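Histidine--tRNA ligase (Staphylococcus aureus, PDB 1QE0) attaches L-histidine to its cognate tRNA(His) at the expense of ATP, releasing AMP and diphosphate, and works as a class II aminoacyl-tRNA synthetase homodimer. Local coordinates at residues A[398-401]-A[402-405]; A[364-368]-A[369-373]; A[372-375]-A[376-379]; A[349-352]-A[353-357]. All blocks are in the same frame, centred on the assembly; numbering follows the deposited sequence.

Contact 1 of 4, residues A[398-401]-A[402-405]; sequences VKNM and TTGE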
loop_
_atom_site.group_PDB
_atom_site.type_symbol
_atom_site.label_atom_id
_atom_site.label_comp_id
_atom_site.label_asym_id
_atom_site.label_seq_id
_atom_site.Cartn_x
_atom_site.Cartn_y
_atom_site.Cartn_z
ATOM N N VAL A 398 -5.998 30.711 -22.620
ATOM C CA VAL A 398 -5.738 29.379 -22.108
ATOM C C VAL A 398 -5.807 28.396 -23.290
ATOM O O VAL A 398 -6.897 28.050 -23.761
ATOM C CB VAL A 398 -6.783 29.018 -21.062
ATOM C CG1 VAL A 398 -6.430 27.689 -20.409
ATOM C CG2 VAL A 398 -6.889 30.131 -20.034
ATOM N N LYS A 399 -4.647 27.980 -23.792
ATOM C CA LYS A 399 -4.593 27.083 -24.936
ATOM C C LYS A 399 -4.688 25.616 -24.575
ATOM O O LYS A 399 -3.850 25.116 -23.820
ATOM C CB LYS A 399 -3.298 27.301 -25.729
ATOM C CG LYS A 399 -3.115 26.329 -26.904
ATOM C CD LYS A 399 -1.692 26.359 -27.485
ATOM C CE LYS A 399 -1.444 25.294 -28.593
ATOM N NZ LYS A 399 -2.155 25.534 -29.913
ATOM N N ASN A 400 -5.702 24.938 -25.123
ATOM C CA ASN A 400 -5.904 23.502 -24.935
ATOM C C ASN A 400 -4.768 22.901 -25.733
ATOM O O ASN A 400 -4.726 23.063 -26.942
ATOM C CB ASN A 400 -7.220 23.076 -25.565
ATOM C CG ASN A 400 -7.402 21.580 -25.582
ATOM O OD1 ASN A 400 -6.535 20.828 -26.013
ATOM N ND2 ASN A 400 -8.553 21.137 -25.126
ATOM N N MET A 401 -3.862 22.192 -25.085
ATOM C CA MET A 401 -2.720 21.639 -25.788
ATOM C C MET A 401 -2.981 20.536 -26.792
ATOM O O MET A 401 -2.077 20.179 -27.549
ATOM C CB MET A 401 -1.664 21.173 -24.802
ATOM C CG MET A 401 -1.078 22.314 -24.007
ATOM S SD MET A 401 0.037 23.330 -24.975
ATOM C CE MET A 401 1.524 22.285 -24.871
ATOM N N THR A 402 -4.173 19.953 -26.795
ATOM C CA THR A 402 -4.425 18.897 -27.756
ATOM C C THR A 402 -5.115 19.475 -28.982
ATOM O O THR A 402 -4.621 19.330 -30.104
ATOM C CB THR A 402 -5.247 17.784 -27.142
ATOM O OG1 THR A 402 -4.984 17.739 -25.736
ATOM C CG2 THR A 402 -4.830 16.458 -27.733
ATOM N N THR A 403 -6.222 20.179 -28.759
ATOM C CA THR A 403 -6.949 20.786 -29.852
ATOM C C THR A 403 -6.170 22.003 -30.346
ATOM O O THR A 403 -6.346 22.462 -31.481
ATOM C CB THR A 403 -8.335 21.249 -29.419
ATOM O OG1 THR A 403 -8.200 22.368 -28.545
ATOM C CG2 THR A 403 -9.074 20.142 -28.721
ATOM N N GLY A 404 -5.345 22.557 -29.468
ATOM C CA GLY A 404 -4.570 23.722 -29.838
ATOM C C GLY A 404 -5.468 24.938 -29.890
ATOM O O GLY A 404 -5.061 25.995 -30.383
ATOM N N GLU A 405 -6.669 24.796 -29.339
ATOM C CA GLU A 405 -7.648 25.873 -29.316
ATOM C C GLU A 405 -7.421 26.740 -28.069
ATOM O O GLU A 405 -7.219 26.208 -26.988
ATOM C CB GLU A 405 -9.060 25.257 -29.316
ATOM C CG GLU A 405 -10.227 26.198 -28.943
ATOM C CD GLU A 405 -11.148 25.652 -27.813
ATOM O OE1 GLU A 405 -12.177 26.306 -27.515
ATOM O OE2 GLU A 405 -10.844 24.589 -27.211
#
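The amide of N400 lies across the side chain of T403 at about a right angle, and its oxygen OD1 collects the first two N-H groups of the loop that follows. CG stands anti to the backbone N (chi1 172°), which swings the amide over the next two peptides. There OD1 takes T402 N at 2.6 Å, nearly in line with the amide C=O, in an Asx turn, and T403 N at 2.8 Å, well above the amide plane. One side-chain oxygen thus ties down the start of the loop. T403 OG1, 3.2 Å from N400 CG, accepts from E405 N at 3.0 Å, an ST turn. The backbone closes the loop through N400 N to E405 O (2.7 Å) and through a weak, bent bond from G404 N to N400 O. The extended chain of K399 folds only at its last torsion (chi4 70°), and NZ gives a hydrogen bond of 3.0 Å to G404 O, approaching that carbonyl from the side (C=O...N angle 97°). G404 has positive phi, which favours glycine. M401 turns its side chain to the other side, onto T383, while V398 packs on F382, I384 and I409. The arrangement is the loop of a beta hairpin, joining antiparallel strands 396-400 and 406-409 at the edge of the five-stranded mixed sheet in the anticodon-binding domain.

Contact 2 of 4, residues A[364-368]-A[369-373]; sequences LQRKI and KGQMK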
loop_
_atom_site.group_PDB
_atom_site.type_symbol
_atom_site.label_atom_id
_atom_site.label_comp_id
_atom_site.label_asym_id
_atom_site.label_seq_id
_atom_site.Cartn_x
_atom_site.Cartn_y
_atom_site.Cartn_z
ATOM N N LEU A 364 14.630 26.702 -13.881
ATOM C CA LEU A 364 15.534 26.609 -15.074
ATOM C C LEU A 364 15.537 27.771 -16.129
ATOM O O LEU A 364 16.325 27.741 -17.073
ATOM C CB LEU A 364 15.288 25.282 -15.842
ATOM C CG LEU A 364 16.238 24.079 -15.782
ATOM C CD1 LEU A 364 16.300 23.449 -14.416
ATOM C CD2 LEU A 364 15.752 23.070 -16.752
ATOM N N GLN A 365 14.640 28.746 -15.993
ATOM C CA GLN A 365 14.564 29.892 -16.903
ATOM C C GLN A 365 14.909 29.629 -18.363
ATOM O O GLN A 365 16.045 29.871 -18.774
ATOM C CB GLN A 365 15.482 31.011 -16.415
ATOM C CG GLN A 365 15.076 31.654 -15.115
ATOM C CD GLN A 365 16.205 32.470 -14.510
ATOM O OE1 GLN A 365 15.969 33.453 -13.813
ATOM N NE2 GLN A 365 17.438 32.069 -14.771
ATOM N N ARG A 366 13.949 29.148 -19.153
ATOM C CA ARG A 366 14.203 28.901 -20.573
ATOM C C ARG A 366 13.336 29.694 -21.522
ATOM O O ARG A 366 12.450 30.422 -21.105
ATOM C CB ARG A 366 14.167 27.407 -20.921
ATOM C CG ARG A 366 13.146 26.585 -20.220
ATOM C CD ARG A 366 13.595 25.118 -20.113
ATOM N NE ARG A 366 12.721 24.374 -19.208
ATOM C CZ ARG A 366 12.895 23.122 -18.793
ATOM N NH1 ARG A 366 12.009 22.606 -17.958
ATOM N NH2 ARG A 366 13.897 22.370 -19.222
ATOM N N LYS A 367 13.635 29.584 -22.810
ATOM C CA LYS A 367 12.892 30.281 -23.870
ATOM C C LYS A 367 11.517 29.641 -24.013
ATOM O O LYS A 367 11.370 28.452 -23.737
ATOM C CB LYS A 367 13.628 30.110 -25.207
ATOM C CG LYS A 367 15.125 30.015 -25.077
ATOM C CD LYS A 367 15.753 29.354 -26.304
ATOM C CE LYS A 367 15.764 30.257 -27.546
ATOM N NZ LYS A 367 16.826 31.336 -27.520
ATOM N N ILE A 368 10.546 30.374 -24.549
ATOM C CA ILE A 368 9.193 29.841 -24.752
ATOM C C ILE A 368 9.224 28.452 -25.398
ATOM O O ILE A 368 8.525 27.562 -24.951
ATOM C CB ILE A 368 8.310 30.692 -25.727
ATOM C CG1 ILE A 368 8.279 32.160 -25.366
ATOM C CG2 ILE A 368 6.848 30.219 -25.715
ATOM C CD1 ILE A 368 7.307 32.912 -26.279
ATOM N N LYS A 369 9.993 28.250 -26.459
ATOM C CA LYS A 369 9.997 26.933 -27.081
ATOM C C LYS A 369 10.287 25.882 -26.029
ATOM O O LYS A 369 9.588 24.881 -25.943
ATOM C CB LYS A 369 11.029 26.852 -28.217
ATOM C CG LYS A 369 11.016 25.526 -28.987
ATOM C CD LYS A 369 11.963 25.533 -30.210
ATOM C CE LYS A 369 11.774 24.265 -31.096
ATOM N NZ LYS A 369 12.602 24.190 -32.373
ATOM N N GLY A 370 11.230 26.204 -25.145
ATOM C CA GLY A 370 11.673 25.307 -24.082
ATOM C C GLY A 370 10.669 25.123 -22.971
ATOM O O GLY A 370 10.591 24.062 -22.332
ATOM N N GLN A 371 9.940 26.187 -22.677
ATOM C CA GLN A 371 8.914 26.085 -21.673
ATOM C C GLN A 371 7.768 25.274 -22.267
ATOM O O GLN A 371 7.308 24.316 -21.645
ATOM C CB GLN A 371 8.469 27.465 -21.230
ATOM C CG GLN A 371 9.423 28.067 -20.204
ATOM C CD GLN A 371 8.985 29.409 -19.778
ATOM O OE1 GLN A 371 7.864 29.569 -19.334
ATOM N NE2 GLN A 371 9.812 30.409 -19.996
ATOM N N MET A 372 7.368 25.608 -23.497
ATOM C CA MET A 372 6.305 24.903 -24.202
ATOM C C MET A 372 6.631 23.419 -24.355
ATOM O O MET A 372 5.745 22.568 -24.257
ATOM C CB MET A 372 6.080 25.508 -25.564
ATOM C CG MET A 372 5.599 26.925 -25.533
ATOM S SD MET A 372 3.939 27.147 -24.895
ATOM C CE MET A 372 3.158 25.596 -25.225
ATOM N N LYS A 373 7.892 23.096 -24.601
ATOM C CA LYS A 373 8.271 21.696 -24.702
ATOM C C LYS A 373 8.079 21.008 -23.333
ATOM O O LYS A 373 7.559 19.905 -23.255
ATOM C CB LYS A 373 9.731 21.561 -25.168
ATOM C CG LYS A 373 9.947 21.989 -26.592
ATOM C CD LYS A 373 11.357 21.707 -27.058
ATOM C CE LYS A 373 11.496 22.036 -28.559
ATOM N NZ LYS A 373 12.813 21.633 -29.152
#
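The chain runs in extended form through R366 and K367 and then turns into helix 368-377, with K367 at the N-cap position. K367 O accepts the first regular helical bond, from Q371 N at 2.9 Å, and a weak, bent one from G370 N; I368 O follows with M372 N at 2.7 Å. The Q371 side chain, extended beyond CG and with CG beside the backbone N (chi1 -81°), reaches back so that NE2 gives a hydrogen bond of 2.9 Å to R366 O. The acceptor lies in the plane of the Q371 amide, whereas NE2 stands above the plane of the R366 carbonyl. The aliphatic part of R366 passes over the first turn, its CG 4.0 Å from Q371 CG, and G370 O lies over one face of the guanidinium. NE of that group forms a salt bridge with D362. On another side of the helix, I368 and M372 run side by side, CG2 of I368 meeting CG of M372 at 3.5 Å. Q371 OE1 accepts from T336 N and M372 packs on V335, so this helix start is set against the end of strand 332-336, while R366 also packs on Q100 of the second subunit.

Contact 3 of 4, residues A[372-375]-A[376-379]; sequences MKQA and DRLG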
loop_
_atom_site.group_PDB
_atom_site.type_symbol
_atom_site.label_atom_id
_atom_site.label_comp_id
_atom_site.label_asym_id
_atom_site.label_seq_id
_atom_site.Cartn_x
_atom_site.Cartn_y
_atom_site.Cartn_z
ATOM N N MET A 372 7.368 25.608 -23.497
ATOM C CA MET A 372 6.305 24.903 -24.202
ATOM C C MET A 372 6.631 23.419 -24.355
ATOM O O MET A 372 5.745 22.568 -24.257
ATOM C CB MET A 372 6.080 25.508 -25.564
ATOM C CG MET A 372 5.599 26.925 -25.533
ATOM S SD MET A 372 3.939 27.147 -24.895
ATOM C CE MET A 372 3.158 25.596 -25.225
ATOM N N LYS A 373 7.892 23.096 -24.601
ATOM C CA LYS A 373 8.271 21.696 -24.702
ATOM C C LYS A 373 8.079 21.008 -23.333
ATOM O O LYS A 373 7.559 19.905 -23.255
ATOM C CB LYS A 373 9.731 21.561 -25.168
ATOM C CG LYS A 373 9.947 21.989 -26.592
ATOM C CD LYS A 373 11.357 21.707 -27.058
ATOM C CE LYS A 373 11.496 22.036 -28.559
ATOM N NZ LYS A 373 12.813 21.633 -29.152
ATOM N N GLN A 374 8.481 21.683 -22.256
ATOM C CA GLN A 374 8.376 21.136 -20.913
ATOM C C GLN A 374 6.917 20.887 -20.622
ATOM O O GLN A 374 6.538 19.802 -20.136
ATOM C CB GLN A 374 9.010 22.094 -19.910
ATOM C CG GLN A 374 8.943 21.672 -18.433
ATOM C CD GLN A 374 9.696 20.393 -18.052
ATOM O OE1 GLN A 374 10.461 19.815 -18.826
ATOM N NE2 GLN A 374 9.458 19.946 -16.835
ATOM N N ALA A 375 6.088 21.853 -20.996
ATOM C CA ALA A 375 4.662 21.711 -20.810
ATOM C C ALA A 375 4.257 20.388 -21.446
ATOM O O ALA A 375 3.650 19.549 -20.794
ATOM C CB ALA A 375 3.921 22.849 -21.476
ATOM N N ASP A 376 4.707 20.172 -22.676
ATOM C CA ASP A 376 4.395 18.984 -23.454
ATOM C C ASP A 376 4.972 17.731 -22.824
ATOM O O ASP A 376 4.310 16.694 -22.767
ATOM C CB ASP A 376 4.940 19.167 -24.870
ATOM C CG ASP A 376 4.502 18.090 -25.817
ATOM O OD1 ASP A 376 3.328 18.148 -26.257
ATOM O OD2 ASP A 376 5.348 17.221 -26.153
ATOM N N ARG A 377 6.178 17.852 -22.291
ATOM C CA ARG A 377 6.863 16.738 -21.666
ATOM C C ARG A 377 6.094 16.286 -20.403
ATOM O O ARG A 377 5.884 15.093 -20.174
ATOM C CB ARG A 377 8.309 17.157 -21.358
ATOM C CG ARG A 377 9.149 16.154 -20.586
ATOM C CD ARG A 377 10.627 16.355 -20.833
ATOM N NE ARG A 377 11.064 17.745 -20.680
ATOM C CZ ARG A 377 11.221 18.598 -21.694
ATOM N NH1 ARG A 377 11.631 19.840 -21.472
ATOM N NH2 ARG A 377 10.956 18.220 -22.938
ATOM N N LEU A 378 5.648 17.244 -19.604
ATOM C CA LEU A 378 4.894 16.969 -18.384
ATOM C C LEU A 378 3.448 16.539 -18.659
ATOM O O LEU A 378 2.717 16.201 -17.734
ATOM C CB LEU A 378 4.853 18.244 -17.558
ATOM C CG LEU A 378 6.019 18.515 -16.625
ATOM C CD1 LEU A 378 7.278 17.882 -17.095
ATOM C CD2 LEU A 378 6.174 19.993 -16.507
ATOM N N GLY A 379 3.013 16.590 -19.913
ATOM C CA GLY A 379 1.638 16.232 -20.209
ATOM C C GLY A 379 0.600 17.309 -19.873
ATOM O O GLY A 379 -0.605 17.006 -19.771
#
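Two torsions bring Q374 and R377 together: chi2 of Q374 (64°) bends its amide toward the helix C-terminus, and chi3 of R377 (49°) folds the guanidinium back toward it. They meet in the last turn of helix 368-377, which closes in a Schellman motif with G379 at positive phi. Q374 OE1 receives two weak bonds, from R377 NE at 2.8 Å and R377 NH1 at 2.9 Å. Both are bent, as expected when one oxygen is shared by two nitrogens of the same guanidinium; the amide and guanidinium planes are turned 59° apart. Q374 CA lies over one face of the guanidinium, toward the rim of that group. The other end of the amide, NE2, donates to N99 of the second subunit, so Q374 links its own helix to the partner chain. The helical backbone bonds run on from D376 N to M372 O, R377 N to K373 O and L378 N to Q374 O. A375 and L378 turn to the sheet, both packing on F333 of strand 332-336, and R377 and L378 also touch N99 of the second subunit. The L378 side chain crosses that of Q374 obliquely, CD2 lying 3.8 Å from Q374 CG.

Contact 4 of 4, residues A[349-352]-A[353-357]; sequences LNHL and RHNGI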
loop_
_atom_site.group_PDB
_atom_site.type_symbol
_atom_site.label_atom_id
_atom_site.label_comp_id
_atom_site.label_asym_id
_atom_site.label_seq_id
_atom_site.Cartn_x
_atom_site.Cartn_y
_atom_site.Cartn_z
ATOM N N LEU A 349 0.622 29.568 -8.783
ATOM C CA LEU A 349 0.887 28.152 -8.591
ATOM C C LEU A 349 0.426 27.712 -7.218
ATOM O O LEU A 349 -0.208 26.677 -7.061
ATOM C CB LEU A 349 2.370 27.944 -8.676
ATOM C CG LEU A 349 2.778 26.822 -9.545
ATOM C CD1 LEU A 349 1.992 26.928 -10.754
ATOM C CD2 LEU A 349 4.238 26.982 -9.860
ATOM N N ASN A 350 0.839 28.465 -6.211
ATOM C CA ASN A 350 0.479 28.190 -4.838
ATOM C C ASN A 350 -1.045 28.177 -4.777
ATOM O O ASN A 350 -1.655 27.325 -4.132
ATOM C CB ASN A 350 1.049 29.311 -3.987
ATOM C CG ASN A 350 0.358 29.465 -2.657
ATOM O OD1 ASN A 350 0.430 28.570 -1.810
ATOM N ND2 ASN A 350 -0.294 30.621 -2.444
ATOM N N HIS A 351 -1.666 29.054 -5.558
ATOM C CA HIS A 351 -3.125 29.163 -5.589
ATOM C C HIS A 351 -3.799 27.938 -6.158
ATOM O O HIS A 351 -4.699 27.350 -5.567
ATOM C CB HIS A 351 -3.558 30.366 -6.423
ATOM C CG HIS A 351 -4.680 31.132 -5.803
ATOM N ND1 HIS A 351 -6.015 30.927 -6.134
ATOM C CD2 HIS A 351 -4.664 31.991 -4.760
ATOM C CE1 HIS A 351 -6.761 31.624 -5.302
ATOM N NE2 HIS A 351 -5.973 32.279 -4.457
ATOM N N LEU A 352 -3.392 27.614 -7.363
ATOM C CA LEU A 352 -3.936 26.491 -8.054
ATOM C C LEU A 352 -3.727 25.235 -7.231
ATOM O O LEU A 352 -4.687 24.543 -6.972
ATOM C CB LEU A 352 -3.279 26.370 -9.423
ATOM C CG LEU A 352 -3.471 27.537 -10.392
ATOM C CD1 LEU A 352 -2.603 27.308 -11.553
ATOM C CD2 LEU A 352 -4.881 27.662 -10.837
ATOM N N ARG A 353 -2.512 24.985 -6.741
ATOM C CA ARG A 353 -2.212 23.786 -5.956
ATOM C C ARG A 353 -3.059 23.659 -4.700
ATOM O O ARG A 353 -3.425 22.562 -4.283
ATOM C CB ARG A 353 -0.742 23.741 -5.624
ATOM C CG ARG A 353 0.081 23.711 -6.859
ATOM C CD ARG A 353 1.578 23.568 -6.574
ATOM N NE ARG A 353 2.312 23.143 -7.767
ATOM C CZ ARG A 353 3.566 23.462 -8.046
ATOM N NH1 ARG A 353 4.245 24.210 -7.219
ATOM N NH2 ARG A 353 4.139 23.043 -9.165
ATOM N N HIS A 354 -3.428 24.798 -4.127
ATOM C CA HIS A 354 -4.281 24.811 -2.949
ATOM C C HIS A 354 -5.723 24.569 -3.324
ATOM O O HIS A 354 -6.599 24.653 -2.474
ATOM C CB HIS A 354 -4.173 26.135 -2.236
ATOM C CG HIS A 354 -3.100 26.149 -1.211
ATOM N ND1 HIS A 354 -3.325 25.801 0.100
ATOM C CD2 HIS A 354 -1.772 26.370 -1.319
ATOM C CE1 HIS A 354 -2.182 25.796 0.754
ATOM N NE2 HIS A 354 -1.224 26.138 -0.082
ATOM N N ASN A 355 -5.966 24.259 -4.590
ATOM C CA ASN A 355 -7.308 24.007 -5.072
ATOM C C ASN A 355 -7.459 22.735 -5.879
ATOM O O ASN A 355 -8.357 22.625 -6.690
ATOM C CB ASN A 355 -7.797 25.183 -5.884
ATOM C CG ASN A 355 -8.305 26.300 -5.027
ATOM O OD1 ASN A 355 -9.499 26.435 -4.849
ATOM N ND2 ASN A 355 -7.409 27.126 -4.508
ATOM N N GLY A 356 -6.558 21.784 -5.684
ATOM C CA GLY A 356 -6.665 20.520 -6.388
ATOM C C GLY A 356 -6.382 20.533 -7.869
ATOM O O GLY A 356 -6.811 19.621 -8.572
ATOM N N ILE A 357 -5.755 21.599 -8.356
ATOM C CA ILE A 357 -5.377 21.703 -9.761
ATOM C C ILE A 357 -3.924 21.269 -9.839
ATOM O O ILE A 357 -3.144 21.657 -9.003
ATOM C CB ILE A 357 -5.455 23.157 -10.279
ATOM C CG1 ILE A 357 -6.903 23.539 -10.514
ATOM C CG2 ILE A 357 -4.673 23.299 -11.591
ATOM C CD1 ILE A 357 -7.448 24.491 -9.542
#
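R353 and L349, one helical turn apart, lie side by side and point the same way, with CG of L349 over the centre of one face of the guanidinium, 3.8 Å from R353 CZ. The charged end has several partners: NH2 makes a salt bridge with D360 and a hydrogen bond to A359 O. NH1 pairs with E142 of the second subunit and NE donates to F32 O of that subunit. These bonds pin the rotation of the guanidinium and tie the helix end to the dimer interface. The H354 ring presents its edge to the backbone, with CD2 3.0 Å from N350 O in the ring plane, while N350 OD1 comes to 3.2 Å from the same CD2. That ring stacks on H149 of the second subunit. N355 ND2 gives a hydrogen bond of 2.9 Å to H351 O, while its backbone N bonds to L352 O at 2.7 Å; a weak, longer bond runs from I357 N to L352 O. L352 and I357 meet through their CB atoms at 4.0 Å and turn to L332 and F418 respectively. Side-chain and backbone donors of the loop close the final carbonyls of helix 338-353 before the chain turns, through G356 at positive phi, toward strand 359-361. This is the helix C-terminus of a beta-alpha-beta crossover linking parallel strands 332-336 and 359-361 of the anticodon-binding domain.

How the contacts relate
All four contacts fall within the anticodon-binding domain, on one side of the chain's centre, and follow the chain in the order 4, 2, 3, 1. Contacts 2 and 3 share helix 368-377, with M372 and K373 in common, and their centres lie about 9 Å apart. Contact 1 closes the hairpin beside this helix, touching both through M401, whose CE lies 3.7 Å from M372 CE. Contact 4, at the C-terminal end of another helix, 338-353, lies about 19 to 22 Å from the others, centre to centre, and touches none. Strand 332-336 packs against contacts 2, 3 and 4, which also meet the second subunit, so this side of the domain packs against the homodimer partner chain.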